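Local structure of peptidoglycan D,D-transpeptidase PbpA (3UPN) at residues T194-T199 against S252-F257; S394-A399 against A412-F417. The protein probably acts as a serine-type transpeptidase that cross-links peptidoglycan strands of the mycobacterial cell wall and takes part in regulating cell length. All coordinates share one frame; numbering follows the deposited sequence.

Interaction 1: T194-T199 against S252-F257. With IM2 ((5R)-5-[(1S,2R)-1-formyl-2-hydroxypropyl]-3-[(2-{[(E)-iminomethyl]amino}ethyl)sulfanyl]-4,5-dihydro-1H-pyrrole-2-carbox ylic acid), chain C.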
loop_
_atom_site.group_PDB
_atom_site.type_symbol
_atom_site.label_atom_id
_atom_site.label_comp_id
_atom_site.label_asym_id
_atom_site.label_seq_id
_atom_site.Cartn_x
_atom_site.Cartn_y
_atom_site.Cartn_z
ATOM N N THR A 194 -10.103 -10.140 -1.832
ATOM C CA THR A 194 -8.654 -10.324 -1.606
ATOM C C THR A 194 -8.352 -11.073 -0.303
ATOM O O THR A 194 -7.334 -11.752 -0.191
ATOM C CB THR A 194 -7.858 -8.995 -1.644
ATOM O OG1 THR A 194 -8.313 -8.119 -0.599
ATOM C CG2 THR A 194 -7.994 -8.320 -3.008
ATOM N N PHE A 195 -9.253 -10.947 0.665
ATOM C CA PHE A 195 -9.103 -11.590 1.954
ATOM C C PHE A 195 -9.300 -13.113 1.916
ATOM O O PHE A 195 -9.091 -13.774 2.912
ATOM C CB PHE A 195 -10.029 -10.956 2.992
ATOM C CG PHE A 195 -9.590 -11.181 4.422
ATOM C CD1 PHE A 195 -8.519 -10.469 4.960
ATOM C CD2 PHE A 195 -10.238 -12.115 5.223
ATOM C CE1 PHE A 195 -8.113 -10.683 6.279
ATOM C CE2 PHE A 195 -9.835 -12.332 6.547
ATOM C CZ PHE A 195 -8.779 -11.608 7.069
ATOM N N LYS A 196 -9.699 -13.660 0.767
ATOM C CA LYS A 196 -9.797 -15.102 0.607
ATOM C C LYS A 196 -8.404 -15.707 0.649
ATOM O O LYS A 196 -8.247 -16.868 1.001
ATOM C CB LYS A 196 -10.539 -15.475 -0.679
ATOM C CG LYS A 196 -12.039 -15.176 -0.596
ATOM C CD LYS A 196 -12.711 -15.242 -1.945
ATOM C CE LYS A 196 -14.180 -14.916 -1.806
ATOM N NZ LYS A 196 -14.885 -15.114 -3.093
ATOM N N VAL A 197 -7.394 -14.911 0.308
ATOM C CA VAL A 197 -6.006 -15.322 0.492
ATOM C C VAL A 197 -5.763 -15.725 1.953
ATOM O O VAL A 197 -5.106 -16.732 2.219
ATOM C CB VAL A 197 -5.028 -14.215 0.050
ATOM C CG1 VAL A 197 -3.592 -14.578 0.393
ATOM C CG2 VAL A 197 -5.152 -13.980 -1.436
ATOM N N ILE A 198 -6.324 -14.962 2.891
ATOM C CA ILE A 198 -6.145 -15.239 4.320
ATOM C C ILE A 198 -6.996 -16.416 4.821
ATOM O O ILE A 198 -6.517 -17.261 5.575
ATOM C CB ILE A 198 -6.397 -13.982 5.188
ATOM C CG1 ILE A 198 -5.490 -12.816 4.721
ATOM C CG2 ILE A 198 -6.186 -14.294 6.680
ATOM C CD1 ILE A 198 -3.978 -13.082 4.909
ATOM N N THR A 199 -8.262 -16.443 4.417
ATOM C CA THR A 199 -9.147 -17.575 4.707
ATOM C C THR A 199 -8.564 -18.874 4.128
ATOM O O THR A 199 -8.565 -19.906 4.800
ATOM C CB THR A 199 -10.569 -17.279 4.188
ATOM O OG1 THR A 199 -10.944 -15.957 4.604
ATOM C CG2 THR A 199 -11.571 -18.284 4.736
ATOM N N SER A 252 -13.394 -17.206 -7.425
ATOM C CA SER A 252 -13.799 -16.304 -6.340
ATOM C C SER A 252 -15.257 -16.473 -5.917
ATOM O O SER A 252 -15.995 -15.494 -5.803
ATOM C CB SER A 252 -13.515 -14.847 -6.722
ATOM O OG SER A 252 -13.226 -14.064 -5.575
ATOM N N CYS A 253 -15.665 -17.719 -5.687
ATOM C CA CYS A 253 -17.005 -18.034 -5.183
ATOM C C CYS A 253 -17.104 -17.688 -3.707
ATOM O O CYS A 253 -16.143 -17.860 -2.967
ATOM C CB CYS A 253 -17.337 -19.509 -5.431
ATOM S SG CYS A 253 -17.040 -19.915 -7.159
ATOM N N ASN A 254 -18.260 -17.188 -3.289
ATOM C CA ASN A 254 -18.418 -16.670 -1.933
ATOM C C ASN A 254 -18.873 -17.699 -0.931
ATOM O O ASN A 254 -18.284 -17.801 0.140
ATOM C CB ASN A 254 -19.380 -15.484 -1.900
ATOM C CG ASN A 254 -18.707 -14.174 -2.249
ATOM O OD1 ASN A 254 -17.486 -14.099 -2.402
ATOM N ND2 ASN A 254 -19.509 -13.128 -2.376
ATOM N N THR A 255 -19.928 -18.438 -1.282
ATOM C CA THR A 255 -20.551 -19.426 -0.399
ATOM C C THR A 255 -19.558 -20.508 0.023
ATOM O O THR A 255 -19.590 -20.978 1.159
ATOM C CB THR A 255 -21.783 -20.116 -1.056
ATOM O OG1 THR A 255 -21.368 -20.821 -2.238
ATOM C CG2 THR A 255 -22.866 -19.096 -1.405
ATOM N N ALA A 256 -18.693 -20.902 -0.907
ATOM C CA ALA A 256 -17.666 -21.894 -0.626
ATOM C C ALA A 256 -16.758 -21.410 0.499
ATOM O O ALA A 256 -16.369 -22.199 1.354
ATOM C CB ALA A 256 -16.857 -22.203 -1.888
ATOM N N PHE A 257 -16.439 -20.105 0.490
ATOM C CA PHE A 257 -15.542 -19.491 1.473
ATOM C C PHE A 257 -16.188 -19.132 2.802
ATOM O O PHE A 257 -15.544 -19.221 3.860
ATOM C CB PHE A 257 -14.804 -18.301 0.867
ATOM C CG PHE A 257 -13.642 -18.709 0.037
ATOM C CD1 PHE A 257 -12.415 -18.953 0.630
ATOM C CD2 PHE A 257 -13.785 -18.915 -1.333
ATOM C CE1 PHE A 257 -11.339 -19.380 -0.125
ATOM C CE2 PHE A 257 -12.696 -19.325 -2.103
ATOM C CZ PHE A 257 -11.467 -19.562 -1.484
HETATM C C7 IM2 C . -15.173 -10.624 -3.891
HETATM C C2 IM2 C . -15.473 -10.382 -8.148
HETATM C C6 IM2 C . -16.262 -10.450 -4.959
HETATM C C5 IM2 C . -16.243 -11.423 -6.159
HETATM C C3 IM2 C . -14.519 -11.205 -7.720
HETATM O O7 IM2 C . -15.263 -9.951 -2.871
HETATM C C61 IM2 C . -17.664 -10.310 -4.313
HETATM O O62 IM2 C . -17.633 -10.386 -2.880
HETATM C C62 IM2 C . -18.713 -11.298 -4.829
HETATM N N4 IM2 C . -14.857 -11.701 -6.540
HETATM C C31 IM2 C . -13.273 -11.578 -8.381
HETATM O O31 IM2 C . -13.252 -12.554 -9.174
HETATM O O32 IM2 C . -12.253 -10.903 -8.132
HETATM S S21 IM2 C . -15.311 -9.123 -9.252
HETATM C C22 IM2 C . -14.732 -9.689 -10.828
HETATM C C23 IM2 C . -13.419 -8.993 -11.191
HETATM N N24 IM2 C . -12.819 -9.786 -12.263
HETATM C C25 IM2 C . -11.659 -9.594 -12.595
HETATM N N26 IM2 C . -10.572 -9.187 -12.987
HETATM C C1 IM2 C . -16.750 -10.696 -7.418
#
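Lys196, the lysine of the SxxK motif that begins at the probable nucleophile Ser193, reaches Ser252 and Asn254 of the SxN motif inside the active site. Its terminal nitrogen NZ is surrounded by oxygens. Lys196 NZ bonds Asn254 OD1 at 2.9 Å, lying in the carbonyl plane with a C=O...N angle of 155°, and donates to Ser252 OG at 3.2 Å; a weaker bond runs from Lys196 NZ to Cys253 O. With CG beside the backbone N (chi1 -71°) and the chain extended from there on, NZ reaches residues 252-254. On the way the chain passes over the Phe257 ring: Lys196 CG stands 4.0 Å from the centroid of Phe257, 14° off the normal, a CH-pi contact over the face. Thr199 CG2 touches the same ring at its edge, while Thr199 OG1 turns to Ser307 O.

In the mainly helical part of the transpeptidase fold, helix 196-205 thus faces the turn between helices 245-250 and 255-264, where Ser252 closes a Schellman motif and Cys253 is tied to Cys237 by a disulfide. Ser252 OG is also hydrogen-bonded to Lys395 NZ. The two SxN side chains look onto the carbapenem-derived ligand as well. IM2 N4 makes a weak bond to Ser252 OG at 3.0 Å, and Asn254 ND2 a weak one to IM2 O62 at 3.4 Å.

Interaction 2: S394-A399 against A412-F417. With IM2 ((5R)-5-[(1S,2R)-1-formyl-2-hydroxypropyl]-3-[(2-{[(E)-iminomethyl]amino}ethyl)sulfanyl]-4,5-dihydro-1H-pyrrole-2-carbox ylic acid), chain C.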
loop_
_atom_site.group_PDB
_atom_site.type_symbol
_atom_site.label_atom_id
_atom_site.label_comp_id
_atom_site.label_asym_id
_atom_site.label_seq_id
_atom_site.Cartn_x
_atom_site.Cartn_y
_atom_site.Cartn_z
ATOM N N SER A 394 -1.979 -13.342 -8.726
ATOM C CA SER A 394 -2.842 -12.274 -8.240
ATOM C C SER A 394 -4.127 -12.727 -7.568
ATOM O O SER A 394 -4.522 -13.892 -7.660
ATOM C CB SER A 394 -3.166 -11.277 -9.360
ATOM O OG SER A 394 -4.068 -11.803 -10.312
ATOM N N LYS A 395 -4.747 -11.781 -6.864
ATOM C CA LYS A 395 -6.123 -11.880 -6.416
ATOM C C LYS A 395 -6.836 -10.535 -6.650
ATOM O O LYS A 395 -6.479 -9.514 -6.044
ATOM C CB LYS A 395 -6.204 -12.286 -4.948
ATOM C CG LYS A 395 -7.613 -12.608 -4.460
ATOM C CD LYS A 395 -8.126 -13.925 -5.048
ATOM C CE LYS A 395 -9.585 -14.185 -4.710
ATOM N NZ LYS A 395 -10.505 -13.490 -5.663
ATOM N N THR A 396 -7.822 -10.555 -7.545
ATOM C CA THR A 396 -8.725 -9.434 -7.771
ATOM C C THR A 396 -9.872 -9.506 -6.765
ATOM O O THR A 396 -10.071 -10.531 -6.117
ATOM C CB THR A 396 -9.333 -9.465 -9.195
ATOM O OG1 THR A 396 -10.068 -10.681 -9.365
ATOM C CG2 THR A 396 -8.258 -9.410 -10.261
ATOM N N GLY A 397 -10.633 -8.430 -6.638
ATOM C CA GLY A 397 -11.800 -8.444 -5.776
ATOM C C GLY A 397 -12.551 -7.130 -5.666
ATOM O O GLY A 397 -12.067 -6.086 -6.107
ATOM N N THR A 398 -13.739 -7.202 -5.072
ATOM C CA THR A 398 -14.543 -6.026 -4.749
ATOM C C THR A 398 -14.808 -6.020 -3.250
ATOM O O THR A 398 -14.632 -7.042 -2.578
ATOM C CB THR A 398 -15.896 -5.989 -5.525
ATOM O OG1 THR A 398 -16.733 -7.078 -5.102
ATOM C CG2 THR A 398 -15.664 -6.075 -7.026
ATOM N N ALA A 399 -15.219 -4.870 -2.730
ATOM C CA ALA A 399 -15.510 -4.723 -1.309
ATOM C C ALA A 399 -16.607 -3.696 -1.075
ATOM O O ALA A 399 -16.522 -2.565 -1.553
ATOM C CB ALA A 399 -14.258 -4.331 -0.554
ATOM N N ALA A 412 -12.664 -1.415 -5.641
ATOM C CA ALA A 412 -12.007 -2.383 -6.519
ATOM C C ALA A 412 -10.579 -2.638 -6.044
ATOM O O ALA A 412 -9.787 -1.701 -5.943
ATOM C CB ALA A 412 -11.992 -1.871 -7.950
ATOM N N TRP A 413 -10.250 -3.897 -5.773
ATOM C CA TRP A 413 -8.898 -4.271 -5.318
ATOM C C TRP A 413 -8.181 -5.164 -6.323
ATOM O O TRP A 413 -8.815 -5.923 -7.042
ATOM C CB TRP A 413 -8.964 -5.085 -4.031
ATOM C CG TRP A 413 -9.236 -4.386 -2.737
ATOM C CD1 TRP A 413 -10.421 -4.335 -2.082
ATOM C CD2 TRP A 413 -8.271 -3.739 -1.877
ATOM N NE1 TRP A 413 -10.274 -3.671 -0.877
ATOM C CE2 TRP A 413 -8.965 -3.296 -0.730
ATOM C CE3 TRP A 413 -6.889 -3.480 -1.978
ATOM C CZ2 TRP A 413 -8.329 -2.608 0.325
ATOM C CZ3 TRP A 413 -6.260 -2.808 -0.936
ATOM C CH2 TRP A 413 -6.986 -2.374 0.206
ATOM N N TYR A 414 -6.855 -5.071 -6.347
ATOM C CA TYR A 414 -5.985 -6.036 -7.033
ATOM C C TYR A 414 -4.697 -6.126 -6.215
ATOM O O TYR A 414 -4.063 -5.107 -5.926
ATOM C CB TYR A 414 -5.672 -5.550 -8.427
ATOM C CG TYR A 414 -4.811 -6.439 -9.290
ATOM C CD1 TYR A 414 -5.321 -7.635 -9.840
ATOM C CD2 TYR A 414 -3.516 -6.063 -9.626
ATOM C CE1 TYR A 414 -4.550 -8.429 -10.674
ATOM C CE2 TYR A 414 -2.721 -6.866 -10.460
ATOM C CZ TYR A 414 -3.253 -8.044 -10.985
ATOM O OH TYR A 414 -2.478 -8.841 -11.813
ATOM N N ILE A 415 -4.345 -7.335 -5.796
ATOM C CA ILE A 415 -3.043 -7.591 -5.165
ATOM C C ILE A 415 -2.312 -8.610 -6.032
ATOM O O ILE A 415 -2.928 -9.541 -6.580
ATOM C CB ILE A 415 -3.182 -8.065 -3.691
ATOM C CG1 ILE A 415 -3.907 -9.427 -3.583
ATOM C CG2 ILE A 415 -3.892 -6.982 -2.850
ATOM C CD1 ILE A 415 -3.924 -9.991 -2.182
ATOM N N ALA A 416 -1.014 -8.428 -6.194
ATOM C CA ALA A 416 -0.277 -9.289 -7.092
ATOM C C ALA A 416 1.216 -9.279 -6.833
ATOM O O ALA A 416 1.738 -8.379 -6.175
ATOM C CB ALA A 416 -0.568 -8.903 -8.536
ATOM N N PHE A 417 1.889 -10.303 -7.346
ATOM C CA PHE A 417 3.345 -10.329 -7.394
ATOM C C PHE A 417 3.844 -10.977 -8.683
ATOM O O PHE A 417 3.118 -11.736 -9.310
ATOM C CB PHE A 417 3.951 -10.947 -6.127
ATOM C CG PHE A 417 3.574 -12.395 -5.875
ATOM C CD1 PHE A 417 4.343 -13.430 -6.404
ATOM C CD2 PHE A 417 2.481 -12.714 -5.077
ATOM C CE1 PHE A 417 4.014 -14.773 -6.158
ATOM C CE2 PHE A 417 2.141 -14.046 -4.823
ATOM C CZ PHE A 417 2.914 -15.076 -5.360
HETATM C C7 IM2 C . -15.173 -10.624 -3.891
HETATM C C2 IM2 C . -15.473 -10.382 -8.148
HETATM C C6 IM2 C . -16.262 -10.450 -4.959
HETATM C C5 IM2 C . -16.243 -11.423 -6.159
HETATM C C3 IM2 C . -14.519 -11.205 -7.720
HETATM O O7 IM2 C . -15.263 -9.951 -2.871
HETATM C C61 IM2 C . -17.664 -10.310 -4.313
HETATM O O62 IM2 C . -17.633 -10.386 -2.880
HETATM C C62 IM2 C . -18.713 -11.298 -4.829
HETATM N N4 IM2 C . -14.857 -11.701 -6.540
HETATM C C31 IM2 C . -13.273 -11.578 -8.381
HETATM O O31 IM2 C . -13.252 -12.554 -9.174
HETATM O O32 IM2 C . -12.253 -10.903 -8.132
HETATM S S21 IM2 C . -15.311 -9.123 -9.252
HETATM C C22 IM2 C . -14.732 -9.689 -10.828
HETATM C C23 IM2 C . -13.419 -8.993 -11.191
HETATM N N24 IM2 C . -12.819 -9.786 -12.263
HETATM C C25 IM2 C . -11.659 -9.594 -12.595
HETATM N N26 IM2 C . -10.572 -9.187 -12.987
HETATM C C1 IM2 C . -16.750 -10.696 -7.418
#
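Ser394 and Tyr414 pack closely on one face of the hairpin formed by strands 393-399 and 411-418. Ser394 CB comes within 3.4 Å of Tyr414 CE1, and the CB atoms of Ser394 and Ala416 lie 3.6 Å apart. Tyr414 leaves its backbone with CG anti to N (chi1 -179°), bringing its ring across to the partner strand, where Thr396 CG2 meets the ring edge at 3.5 Å from Tyr414 CD1. The hydroxyls of Ser394 and Tyr414 are both bonded to Glu378.

Four backbone bonds join the strands, two for each of the hydrogen-bonded pairs Lys395-Ile415 and Gly397-Trp413. Ile415 N to Lys395 O is nearly straight (173°), whereas Gly397 N meets Trp413 O at 138°. Residues Lys395, Thr396 and Gly397 form the KTG motif of penicillin-binding proteins, on the outermost strand of a five-stranded antiparallel sheet flanking the active site. Lys395, bent at chi2 and chi4, curls back so that NZ donates to Thr396 O at 3.0 Å and also bonds Ser252. Thr396 OG1 lies 2.5 Å from IM2 O32 of the ligand carboxylate, a hydrogen bond too short for its length to be trusted.

Toward Thr398 the contact thins. Thr398 is partly exposed, and its side chain touches the ligand rather than strand 411-418; Ala399 CB only approaches the Trp413 ring edge, 4.1 Å from Trp413 NE1, which bonds Pro190 O.

Both contacts are buried in the transpeptidase domain and border the same ligand, yet they join different layers of it. Interaction 1 ties a helix to a turn and the first part of the helix that follows it; interaction 2 is a beta hairpin, held by main-chain bonds and by packing on both faces. The two meet where Ser252 OG lies 2.8 Å from Lys395 NZ, a probable hydrogen bond between the SxN and KTG motifs, and where Thr194 CG2 rests against Trp413 CB. Interaction 1 combines a polar cluster at one nitrogen with an aliphatic chain lying over a phenyl ring; interaction 2 adds apolar contacts to backbone pairing, while Thr396 and Thr398 also touch the ligand.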